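Local structure of reticulocyte-binding protein 2a (Plasmodium vivax, 4Z8N) at residues A[28-31]-A[32-36]; A[45-48]-A[49-52]; A[198-201]-A[202-206]; A[205-208]-A[209-213]. The protein probably binds the surface of reticulocytes during red-cell invasion by the parasite, and this chain is its largely helical erythrocyte-binding domain. All coordinates share one frame; numbering follows the deposited sequence.

Contact 1: residues A[28-31]-A[32-36]; sequences MNYF and AEIKY
Tyr30 and Ile34 meet one turn apart on helix 26-37, a short helix of the erythrocyte-binding domain. CG1 of Ile34 lies over one face of the Tyr30 ring, 4.0 Å from its centroid and offset toward the rim. This is a CH-pi contact. CD1 of Ile34 runs on past the ring to the phenol end, 3.7 Å from Tyr30 OH. The ring reaches forward because Tyr30 CG is anti to the backbone N (chi1 170°), which carries it toward the next turn. Beneath the side chains, Ile34 N donates to Tyr30 O at 3.0 Å, a fairly straight bond of 163°. Tyr30 also packs on Phe254 and Ala257 of helix 246-297.

Ala32 fits closely against the turn before it. Its N donates to Met28 O at 3.2 Å, and its CB lies 3.5 Å from Asn29 O.

Phe31 has its ring turned back, with CG beside the backbone N. Its edge carbon CE1 lies in the plane of the Tyr30 ring. The Phe31 ring also meets Phe129 edge-to-face, and Phe31 O accepts from Lys35 N.

The chemistry is divided. One face of the Tyr30 ring and CG1 of Ile34 pack together above their backbone bond. The side chains of Asn29 and Glu33 lie alongside each other without bonding; Glu33 N to Asn29 O joins the two residues. Asn29 OD1 is buried with no partner in the model, which probably costs some stability.

Contact 2: residues A[45-48]-A[49-52]; sequences KKNY and DEAY
Lys45 and Asp49 form an i to i+4 salt bridge near the start of helix 42-69 in this helical domain. Lys45 NZ donates to Asp49 OD1 at 2.8 Å, and OD1 accepts with its syn lone pair. A second, weak bond of 2.9 Å runs from Lys45 NZ to Asp49 OD2. The lysine chain bends at chi2 (79°) and again at its end, which brings NZ up to both carboxylate oxygens. Asp49 OD1 also forms a salt bridge with Lys35 of helix 26-37, so two lysines share this carboxylate. Their charges probably favour its ionised form.

The aromatic contact is between Tyr48 and Tyr52. Their ring planes are inclined at 43°, with centroids 5.9 Å apart. Both side chains have CG anti to the backbone N, and both touch helix 26-37. Tyr48 hydrogen-bonds through its hydroxyl to Phe31 O. Tyr52 makes a cation-pi contact with Lys35.

The backbone bonds follow the usual helical pattern. Asp49 N donates to Lys45 O, Glu50 N to Lys46 O and Ala51 N to Asn47 O. Tyr52 N reaches Tyr48 O at 2.7 Å.

The nearest side-chain approach of the two tyrosines is at one carbon: Tyr52 CD2 lies 3.8 Å from Tyr48 CE2, and Tyr48 OH sits near the plane of the Tyr52 ring, at its edge.

Contact 3: residues A[198-201]-A[202-206]; sequences NVTI and SAINF
Ser202 grips Asn198 O with two bonds at the start of helix 199-237. The backbone N of Ser202 donates to Asn198 O at 3.0 Å, in the carbonyl plane. Its hydroxyl OG donates over the same distance of 3.0 Å to Asn198 O, but from well above that plane. The hydroxyl can turn back because OG sits beside the backbone N (chi1 -60°). Asn198 is the N-cap: its OD1 accepts from Ile201 N, a bond of 158° at the donor. Asn198 thus serves the first turn with both its side chain and its carbonyl.

Ala203 comes next. Ala203 N donates to Val199 O at 2.8 Å, and its methyl rests against the same carbonyl. The methyl of Ala203 also touches Tyr97 of helix 94-115.

Ile204 N bonds to Thr200 O. Ile204 CG1 presses close to Thr200 O, at 3.2 Å. Beyond the turn, Ile204 packs on Leu287 and Tyr288 of helix 246-297. Thr200 sends its hydroxyl to Glu88.

Asn205 repeats the double grip on Ile201 O. Asn205 N donates to Ile201 O at 3.1 Å and Asn205 ND2 at 2.9 Å, from opposite faces of the carbonyl plane. The side chain lies alongside Ile201 and points the same way, with Asn205 ND2 3.8 Å from Ile201 CG2.

Phe206 closes the segment, its N bonded to Ser202 O.

Two carbonyls of the opening turns thus each accept two donors. Ser202 OG and Asn205 ND2 find acceptors on the backbone one turn earlier, while Asn205 OD1 takes a weak bond from Lys192. This probably adds stability to the helix start.

Contact 4: residues A[205-208]-A[209-213]; sequences NFLQ and EEMLD
Glu210 reaches back to Phe206 and Leu207, one turn earlier on helix 199-237. Glu210 CB stands 3.8 Å from Phe206 O, the oxygen that accepts from Glu210 N. CG comes next and meets two carbonyls: Glu210 CG is 3.4 Å from Leu207 O and slightly farther from Phe206 O. This carbon occupies the crowded position between the backbone N and the carbonyl carbon (chi1 66°). From there the chain runs out extended and brings the carboxylate up to CE2 and CZ of the Phe206 ring.

Glu210 CD lies 3.6 Å from Phe206 CE2. The carboxylate is inclined to the ring by 51°, so the two flat groups neither stack nor stand square. Glu210 OE1 is 3.7 Å from Phe206 CZ. Glu210 OE2 is packed closely against two carbons: it lies 3.1 Å from Phe206 CE2. On Leu207, Glu210 OE2 is 3.2 Å from Leu207 CD1. Glu85 OE2 is also close to Glu210 OE2, a pair of like charges that may raise the pKa of one or both acids.

Farther along, Met211 N donates to Leu207 O at 3.0 Å. Leu207 CD1 and Met211 CG touch loosely at 4.4 Å. Leu212 N closes the next turn on Gln208 O.

Several helices pack here. Helix 71-85 meets Phe206 through Leu84 and Glu210 through Ile81, and Tyr104 of helix 94-115 meets the Phe206 ring edge-to-face. Leu207 lies against Leu283, Leu284 and Leu287 of helix 246-297, while helix 168-194 meets Met211 through Leu181 and Gln208 through Val185.

All four contacts are local, three within helices and contact 3 at a helix start, and they form two groups on opposite sides of the chain's centre. Contacts 1 and 2 lie on the consecutive helices 26-37 and 42-69, with centres 11 Å apart. They touch directly: Tyr48 OH is 2.6 Å from Phe31 O, and Lys35 NZ is 3.2 Å from Asp49 OD1. Contacts 3 and 4 follow each other along helix 199-237, share Asn205 and Phe206, and have centres 10 Å apart. The groups do not meet; the nearest atoms of contacts 1 and 4 are about 21 Å apart. Contacts 2 and 3 are farthest apart, about 55 Å between centres. None lies at an annotated site.

Contact 1: residues A[28-31]-A[32-36]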
loop_
_atom_site.group_PDB
_atom_site.type_symbol
_atom_site.label_atom_id
_atom_site.label_comp_id
_atom_site.label_asym_id
_atom_site.label_seq_id
_atom_site.Cartn_x
_atom_site.Cartn_y
_atom_site.Cartn_z
ATOM N N MET A 28 6.032 11.225 2.282
ATOM C CA MET A 28 7.381 10.987 2.784
ATOM C C MET A 28 8.251 10.417 1.679
ATOM O O MET A 28 9.437 10.728 1.579
ATOM C CB MET A 28 7.354 10.043 3.990
ATOM C CG MET A 28 6.445 10.516 5.120
ATOM S SD MET A 28 6.963 12.085 5.848
ATOM C CE MET A 28 8.321 11.556 6.880
ATOM N N ASN A 29 7.645 9.576 0.848
ATOM C CA ASN A 29 8.316 9.042 -0.323
ATOM C C ASN A 29 8.641 10.168 -1.298
ATOM O O ASN A 29 9.719 10.211 -1.887
ATOM C CB ASN A 29 7.441 7.987 -1.000
ATOM C CG ASN A 29 8.247 7.008 -1.826
ATOM O OD1 ASN A 29 8.900 7.387 -2.796
ATOM N ND2 ASN A 29 8.193 5.737 -1.451
ATOM N N TYR A 30 7.692 11.084 -1.449
ATOM C CA TYR A 30 7.851 12.235 -2.328
ATOM C C TYR A 30 8.998 13.141 -1.874
ATOM O O TYR A 30 9.800 13.597 -2.692
ATOM C CB TYR A 30 6.538 13.022 -2.395
ATOM C CG TYR A 30 6.647 14.366 -3.079
ATOM C CD1 TYR A 30 6.675 14.461 -4.464
ATOM C CD2 TYR A 30 6.709 15.541 -2.339
ATOM C CE1 TYR A 30 6.772 15.684 -5.094
ATOM C CE2 TYR A 30 6.806 16.773 -2.962
ATOM C CZ TYR A 30 6.837 16.836 -4.338
ATOM O OH TYR A 30 6.931 18.053 -4.966
ATOM N N PHE A 31 9.081 13.393 -0.571
ATOM C CA PHE A 31 10.122 14.260 -0.030
ATOM C C PHE A 31 11.509 13.658 -0.240
ATOM O O PHE A 31 12.489 14.383 -0.423
ATOM C CB PHE A 31 9.878 14.529 1.457
ATOM C CG PHE A 31 8.613 15.290 1.736
ATOM C CD1 PHE A 31 8.143 16.233 0.835
ATOM C CD2 PHE A 31 7.888 15.056 2.894
ATOM C CE1 PHE A 31 6.976 16.937 1.087
ATOM C CE2 PHE A 31 6.718 15.754 3.151
ATOM C CZ PHE A 31 6.263 16.697 2.246
ATOM N N ALA A 32 11.586 12.331 -0.215
ATOM C CA ALA A 32 12.842 11.634 -0.465
ATOM C C ALA A 32 13.248 11.765 -1.929
ATOM O O ALA A 32 14.431 11.879 -2.243
ATOM C CB ALA A 32 12.727 10.165 -0.073
ATOM N N GLU A 33 12.259 11.755 -2.819
ATOM C CA GLU A 33 12.510 11.891 -4.253
ATOM C C GLU A 33 13.039 13.275 -4.608
ATOM O O GLU A 33 13.975 13.402 -5.397
ATOM C CB GLU A 33 11.237 11.604 -5.054
ATOM C CG GLU A 33 10.836 10.143 -5.051
ATOM C CD GLU A 33 11.920 9.247 -5.618
ATOM O OE1 GLU A 33 12.559 9.644 -6.616
ATOM O OE2 GLU A 33 12.141 8.153 -5.059
ATOM N N ILE A 34 12.433 14.306 -4.025
ATOM C CA ILE A 34 12.867 15.681 -4.247
ATOM C C ILE A 34 14.318 15.862 -3.810
ATOM O O ILE A 34 15.082 16.597 -4.441
ATOM C CB ILE A 34 11.967 16.683 -3.492
ATOM C CG1 ILE A 34 10.560 16.685 -4.087
ATOM C CG2 ILE A 34 12.540 18.093 -3.557
ATOM C CD1 ILE A 34 10.515 17.139 -5.529
ATOM N N LYS A 35 14.697 15.160 -2.745
ATOM C CA LYS A 35 16.027 15.290 -2.161
ATOM C C LYS A 35 17.150 15.095 -3.176
ATOM O O LYS A 35 18.093 15.883 -3.209
ATOM C CB LYS A 35 16.197 14.304 -1.004
ATOM C CG LYS A 35 17.553 14.378 -0.328
ATOM C CD LYS A 35 17.620 13.454 0.878
ATOM C CE LYS A 35 17.202 14.173 2.147
ATOM N NZ LYS A 35 18.358 14.856 2.798
ATOM N N TYR A 36 17.059 14.066 -4.014
ATOM C CA TYR A 36 18.108 13.858 -5.011
ATOM C C TYR A 36 17.681 14.332 -6.401
ATOM O O TYR A 36 18.461 14.274 -7.353
ATOM C CB TYR A 36 18.543 12.388 -5.049
ATOM C CG TYR A 36 17.496 11.401 -5.510
ATOM C CD1 TYR A 36 17.389 11.049 -6.850
ATOM C CD2 TYR A 36 16.639 10.793 -4.603
ATOM C CE1 TYR A 36 16.444 10.134 -7.277
ATOM C CE2 TYR A 36 15.689 9.877 -5.021
ATOM C CZ TYR A 36 15.597 9.551 -6.359
ATOM O OH TYR A 36 14.658 8.640 -6.784
#

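Contact 2: residues A[45-48]-A[49-52]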
loop_
_atom_site.group_PDB
_atom_site.type_symbol
_atom_site.label_atom_id
_atom_site.label_comp_id
_atom_site.label_asym_id
_atom_site.label_seq_id
_atom_site.Cartn_x
_atom_site.Cartn_y
_atom_site.Cartn_z
ATOM N N LYS A 45 19.760 22.610 -3.045
ATOM C CA LYS A 45 20.039 21.303 -2.458
ATOM C C LYS A 45 20.485 21.413 -0.997
ATOM O O LYS A 45 20.019 20.653 -0.154
ATOM C CB LYS A 45 21.105 20.563 -3.274
ATOM C CG LYS A 45 21.533 19.216 -2.688
ATOM C CD LYS A 45 20.527 18.114 -3.001
ATOM C CE LYS A 45 21.086 16.729 -2.675
ATOM N NZ LYS A 45 20.623 16.202 -1.357
ATOM N N LYS A 46 21.384 22.349 -0.694
ATOM C CA LYS A 46 21.874 22.481 0.678
ATOM C C LYS A 46 20.757 22.971 1.594
ATOM O O LYS A 46 20.618 22.485 2.721
ATOM C CB LYS A 46 23.094 23.417 0.769
ATOM C CG LYS A 46 23.236 24.434 -0.338
ATOM C CD LYS A 46 24.599 25.140 -0.330
ATOM C CE LYS A 46 25.714 24.224 -0.834
ATOM N NZ LYS A 46 26.969 24.963 -1.170
ATOM N N ASN A 47 19.963 23.924 1.114
ATOM C CA ASN A 47 18.827 24.411 1.884
ATOM C C ASN A 47 17.787 23.320 2.121
ATOM O O ASN A 47 17.219 23.221 3.209
ATOM C CB ASN A 47 18.173 25.611 1.195
ATOM C CG ASN A 47 18.977 26.887 1.354
ATOM O OD1 ASN A 47 19.691 27.063 2.340
ATOM N ND2 ASN A 47 18.844 27.798 0.393
ATOM N N TYR A 48 17.544 22.496 1.105
ATOM C CA TYR A 48 16.551 21.438 1.227
ATOM C C TYR A 48 17.002 20.375 2.218
ATOM O O TYR A 48 16.215 19.925 3.050
ATOM C CB TYR A 48 16.257 20.793 -0.127
ATOM C CG TYR A 48 15.160 19.751 -0.062
ATOM C CD1 TYR A 48 13.822 20.121 -0.111
ATOM C CD2 TYR A 48 15.460 18.400 0.060
ATOM C CE1 TYR A 48 12.813 19.175 -0.045
ATOM C CE2 TYR A 48 14.458 17.446 0.127
ATOM C CZ TYR A 48 13.138 17.840 0.074
ATOM O OH TYR A 48 12.137 16.898 0.138
ATOM N N ASP A 49 18.267 19.973 2.126
ATOM C CA ASP A 49 18.815 18.969 3.032
ATOM C C ASP A 49 18.711 19.437 4.478
ATOM O O ASP A 49 18.456 18.642 5.383
ATOM C CB ASP A 49 20.272 18.653 2.681
ATOM C CG ASP A 49 20.407 17.893 1.374
ATOM O OD1 ASP A 49 19.425 17.246 0.954
ATOM O OD2 ASP A 49 21.499 17.941 0.766
ATOM N N GLU A 50 18.895 20.737 4.681
ATOM C CA GLU A 50 18.799 21.335 6.005
ATOM C C GLU A 50 17.357 21.340 6.504
ATOM O O GLU A 50 17.088 21.002 7.656
ATOM C CB GLU A 50 19.358 22.759 5.987
ATOM C CG GLU A 50 19.377 23.443 7.343
ATOM C CD GLU A 50 19.947 24.847 7.277
ATOM O OE1 GLU A 50 19.391 25.682 6.532
ATOM O OE2 GLU A 50 20.953 25.118 7.968
ATOM N N ALA A 51 16.434 21.722 5.627
ATOM C CA ALA A 51 15.017 21.766 5.972
ATOM C C ALA A 51 14.444 20.360 6.149
ATOM O O ALA A 51 13.591 20.132 7.008
ATOM C CB ALA A 51 14.240 22.525 4.910
ATOM N N TYR A 52 14.919 19.425 5.332
ATOM C CA TYR A 52 14.511 18.025 5.421
ATOM C C TYR A 52 14.875 17.435 6.781
ATOM O O TYR A 52 14.075 16.729 7.396
ATOM C CB TYR A 52 15.164 17.208 4.300
ATOM C CG TYR A 52 14.678 15.777 4.187
ATOM C CD1 TYR A 52 15.237 14.766 4.961
ATOM C CD2 TYR A 52 13.671 15.436 3.290
ATOM C CE1 TYR A 52 14.799 13.458 4.855
ATOM C CE2 TYR A 52 13.228 14.128 3.174
ATOM C CZ TYR A 52 13.795 13.145 3.960
ATOM O OH TYR A 52 13.359 11.844 3.852
#

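Contact 3: residues A[198-201]-A[202-206]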
loop_
_atom_site.group_PDB
_atom_site.type_symbol
_atom_site.label_atom_id
_atom_site.label_comp_id
_atom_site.label_asym_id
_atom_site.label_seq_id
_atom_site.Cartn_x
_atom_site.Cartn_y
_atom_site.Cartn_z
ATOM N N ASN A 198 -19.581 -26.301 10.499
ATOM C CA ASN A 198 -18.443 -26.732 11.305
ATOM C C ASN A 198 -17.289 -25.745 11.158
ATOM O O ASN A 198 -17.374 -24.806 10.367
ATOM C CB ASN A 198 -17.998 -28.144 10.913
ATOM C CG ASN A 198 -17.735 -28.285 9.424
ATOM O OD1 ASN A 198 -16.719 -27.813 8.912
ATOM N ND2 ASN A 198 -18.647 -28.948 8.723
ATOM N N VAL A 199 -16.214 -25.957 11.912
ATOM C CA VAL A 199 -15.097 -25.012 11.918
ATOM C C VAL A 199 -14.348 -24.979 10.583
ATOM O O VAL A 199 -13.797 -23.946 10.205
ATOM C CB VAL A 199 -14.095 -25.321 13.055
ATOM C CG1 VAL A 199 -14.726 -25.027 14.409
ATOM C CG2 VAL A 199 -13.614 -26.765 12.982
ATOM N N THR A 200 -14.334 -26.102 9.870
ATOM C CA THR A 200 -13.700 -26.152 8.554
ATOM C C THR A 200 -14.448 -25.256 7.569
ATOM O O THR A 200 -13.836 -24.500 6.815
ATOM C CB THR A 200 -13.639 -27.589 8.002
ATOM O OG1 THR A 200 -12.826 -28.396 8.861
ATOM C CG2 THR A 200 -13.049 -27.602 6.593
ATOM N N ILE A 201 -15.774 -25.339 7.590
ATOM C CA ILE A 201 -16.608 -24.472 6.764
ATOM C C ILE A 201 -16.403 -23.010 7.150
ATOM O O ILE A 201 -16.250 -22.143 6.287
ATOM C CB ILE A 201 -18.103 -24.839 6.890
ATOM C CG1 ILE A 201 -18.376 -26.182 6.208
ATOM C CG2 ILE A 201 -18.986 -23.748 6.293
ATOM C CD1 ILE A 201 -19.822 -26.638 6.297
ATOM N N SER A 202 -16.387 -22.746 8.453
ATOM C CA SER A 202 -16.191 -21.394 8.958
ATOM C C SER A 202 -14.832 -20.839 8.541
ATOM O O SER A 202 -14.715 -19.663 8.199
ATOM C CB SER A 202 -16.329 -21.369 10.481
ATOM O OG SER A 202 -17.610 -21.818 10.882
ATOM N N ALA A 203 -13.812 -21.691 8.556
ATOM C CA ALA A 203 -12.458 -21.280 8.184
ATOM C C ALA A 203 -12.342 -20.917 6.699
ATOM O O ALA A 203 -11.658 -19.963 6.334
ATOM C CB ALA A 203 -11.460 -22.381 8.539
ATOM N N ILE A 204 -13.011 -21.697 5.853
ATOM C CA ILE A 204 -13.030 -21.494 4.405
ATOM C C ILE A 204 -13.633 -20.134 4.072
ATOM O O ILE A 204 -13.068 -19.316 3.337
ATOM C CB ILE A 204 -13.845 -22.612 3.723
ATOM C CG1 ILE A 204 -13.084 -23.930 3.778
ATOM C CG2 ILE A 204 -14.180 -22.275 2.295
ATOM C CD1 ILE A 204 -13.839 -25.083 3.172
ATOM N N ASN A 205 -14.823 -19.951 4.617
ATOM C CA ASN A 205 -15.535 -18.695 4.738
ATOM C C ASN A 205 -14.724 -17.497 5.219
ATOM O O ASN A 205 -14.799 -16.444 4.608
ATOM C CB ASN A 205 -16.681 -19.004 5.673
ATOM C CG ASN A 205 -17.914 -19.448 4.940
ATOM O OD1 ASN A 205 -18.732 -18.597 4.637
ATOM N ND2 ASN A 205 -17.873 -20.681 4.343
ATOM N N PHE A 206 -13.934 -17.652 6.281
ATOM C CA PHE A 206 -13.043 -16.575 6.735
ATOM C C PHE A 206 -11.858 -16.305 5.790
ATOM O O PHE A 206 -11.518 -15.150 5.499
ATOM C CB PHE A 206 -12.514 -16.907 8.124
ATOM C CG PHE A 206 -11.415 -16.001 8.592
ATOM C CD1 PHE A 206 -11.698 -14.715 9.019
ATOM C CD2 PHE A 206 -10.103 -16.443 8.624
ATOM C CE1 PHE A 206 -10.698 -13.887 9.461
ATOM C CE2 PHE A 206 -9.097 -15.618 9.065
ATOM C CZ PHE A 206 -9.393 -14.338 9.484
#

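Contact 4: residues A[205-208]-A[209-213]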
loop_
_atom_site.group_PDB
_atom_site.type_symbol
_atom_site.label_atom_id
_atom_site.label_comp_id
_atom_site.label_asym_id
_atom_site.label_seq_id
_atom_site.Cartn_x
_atom_site.Cartn_y
_atom_site.Cartn_z
ATOM N N ASN A 205 -14.823 -19.951 4.617
ATOM C CA ASN A 205 -15.535 -18.695 4.738
ATOM C C ASN A 205 -14.724 -17.497 5.219
ATOM O O ASN A 205 -14.799 -16.444 4.608
ATOM C CB ASN A 205 -16.681 -19.004 5.673
ATOM C CG ASN A 205 -17.914 -19.448 4.940
ATOM O OD1 ASN A 205 -18.732 -18.597 4.637
ATOM N ND2 ASN A 205 -17.873 -20.681 4.343
ATOM N N PHE A 206 -13.934 -17.652 6.281
ATOM C CA PHE A 206 -13.043 -16.575 6.735
ATOM C C PHE A 206 -11.858 -16.305 5.790
ATOM O O PHE A 206 -11.518 -15.150 5.499
ATOM C CB PHE A 206 -12.514 -16.907 8.124
ATOM C CG PHE A 206 -11.415 -16.001 8.592
ATOM C CD1 PHE A 206 -11.698 -14.715 9.019
ATOM C CD2 PHE A 206 -10.103 -16.443 8.624
ATOM C CE1 PHE A 206 -10.698 -13.887 9.461
ATOM C CE2 PHE A 206 -9.097 -15.618 9.065
ATOM C CZ PHE A 206 -9.393 -14.338 9.484
ATOM N N LEU A 207 -11.222 -17.384 5.342
ATOM C CA LEU A 207 -10.059 -17.303 4.459
ATOM C C LEU A 207 -10.403 -16.730 3.078
ATOM O O LEU A 207 -9.689 -15.868 2.577
ATOM C CB LEU A 207 -9.421 -18.682 4.309
ATOM C CG LEU A 207 -8.065 -18.721 3.611
ATOM C CD1 LEU A 207 -7.138 -17.656 4.167
ATOM C CD2 LEU A 207 -7.457 -20.085 3.786
ATOM N N GLN A 208 -11.572 -17.085 2.550
ATOM C CA GLN A 208 -12.112 -16.493 1.334
ATOM C C GLN A 208 -12.337 -15.011 1.508
ATOM O O GLN A 208 -12.062 -14.248 0.630
ATOM C CB GLN A 208 -13.425 -17.135 0.880
ATOM C CG GLN A 208 -13.298 -18.467 0.192
ATOM C CD GLN A 208 -14.611 -19.185 -0.036
ATOM O OE1 GLN A 208 -14.645 -20.193 -0.672
ATOM N NE2 GLN A 208 -15.671 -18.670 0.493
ATOM N N GLU A 209 -12.862 -14.611 2.650
ATOM C CA GLU A 209 -13.136 -13.184 2.843
ATOM C C GLU A 209 -11.864 -12.345 2.962
ATOM O O GLU A 209 -11.785 -11.251 2.400
ATOM C CB GLU A 209 -14.009 -12.953 4.077
ATOM C CG GLU A 209 -14.562 -11.524 4.207
ATOM C CD GLU A 209 -15.760 -11.450 5.139
ATOM O OE1 GLU A 209 -16.244 -12.526 5.546
ATOM O OE2 GLU A 209 -16.215 -10.330 5.470
ATOM N N GLU A 210 -10.872 -12.837 3.697
ATOM C CA GLU A 210 -9.649 -12.063 3.866
ATOM C C GLU A 210 -8.818 -12.086 2.583
ATOM O O GLU A 210 -8.055 -11.161 2.324
ATOM C CB GLU A 210 -8.837 -12.561 5.075
ATOM C CG GLU A 210 -8.265 -13.963 4.979
ATOM C CD GLU A 210 -7.428 -14.326 6.205
ATOM O OE1 GLU A 210 -6.895 -13.410 6.868
ATOM O OE2 GLU A 210 -7.307 -15.530 6.513
ATOM N N MET A 211 -8.988 -13.115 1.760
ATOM C CA MET A 211 -8.322 -13.127 0.461
ATOM C C MET A 211 -8.939 -12.083 -0.463
ATOM O O MET A 211 -8.227 -11.422 -1.221
ATOM C CB MET A 211 -8.382 -14.513 -0.177
ATOM C CG MET A 211 -7.368 -15.478 0.407
ATOM S SD MET A 211 -7.324 -17.079 -0.415
ATOM C CE MET A 211 -6.535 -16.649 -1.968
ATOM N N LEU A 212 -10.258 -11.923 -0.386
ATOM C CA LEU A 212 -10.944 -10.881 -1.140
ATOM C C LEU A 212 -10.544 -9.495 -0.627
ATOM O O LEU A 212 -10.397 -8.556 -1.410
ATOM C CB LEU A 212 -12.464 -11.067 -1.068
ATOM C CG LEU A 212 -13.044 -12.236 -1.877
ATOM C CD1 LEU A 212 -14.524 -12.431 -1.577
ATOM C CD2 LEU A 212 -12.834 -12.029 -3.369
ATOM N N ASP A 213 -10.354 -9.378 0.686
ATOM C CA ASP A 213 -9.923 -8.117 1.296
ATOM C C ASP A 213 -8.518 -7.726 0.855
ATOM O O ASP A 213 -8.240 -6.555 0.598
ATOM C CB ASP A 213 -9.968 -8.209 2.821
ATOM C CG ASP A 213 -11.379 -8.201 3.363
ATOM O OD1 ASP A 213 -12.270 -7.631 2.698
ATOM O OD2 ASP A 213 -11.596 -8.766 4.454
#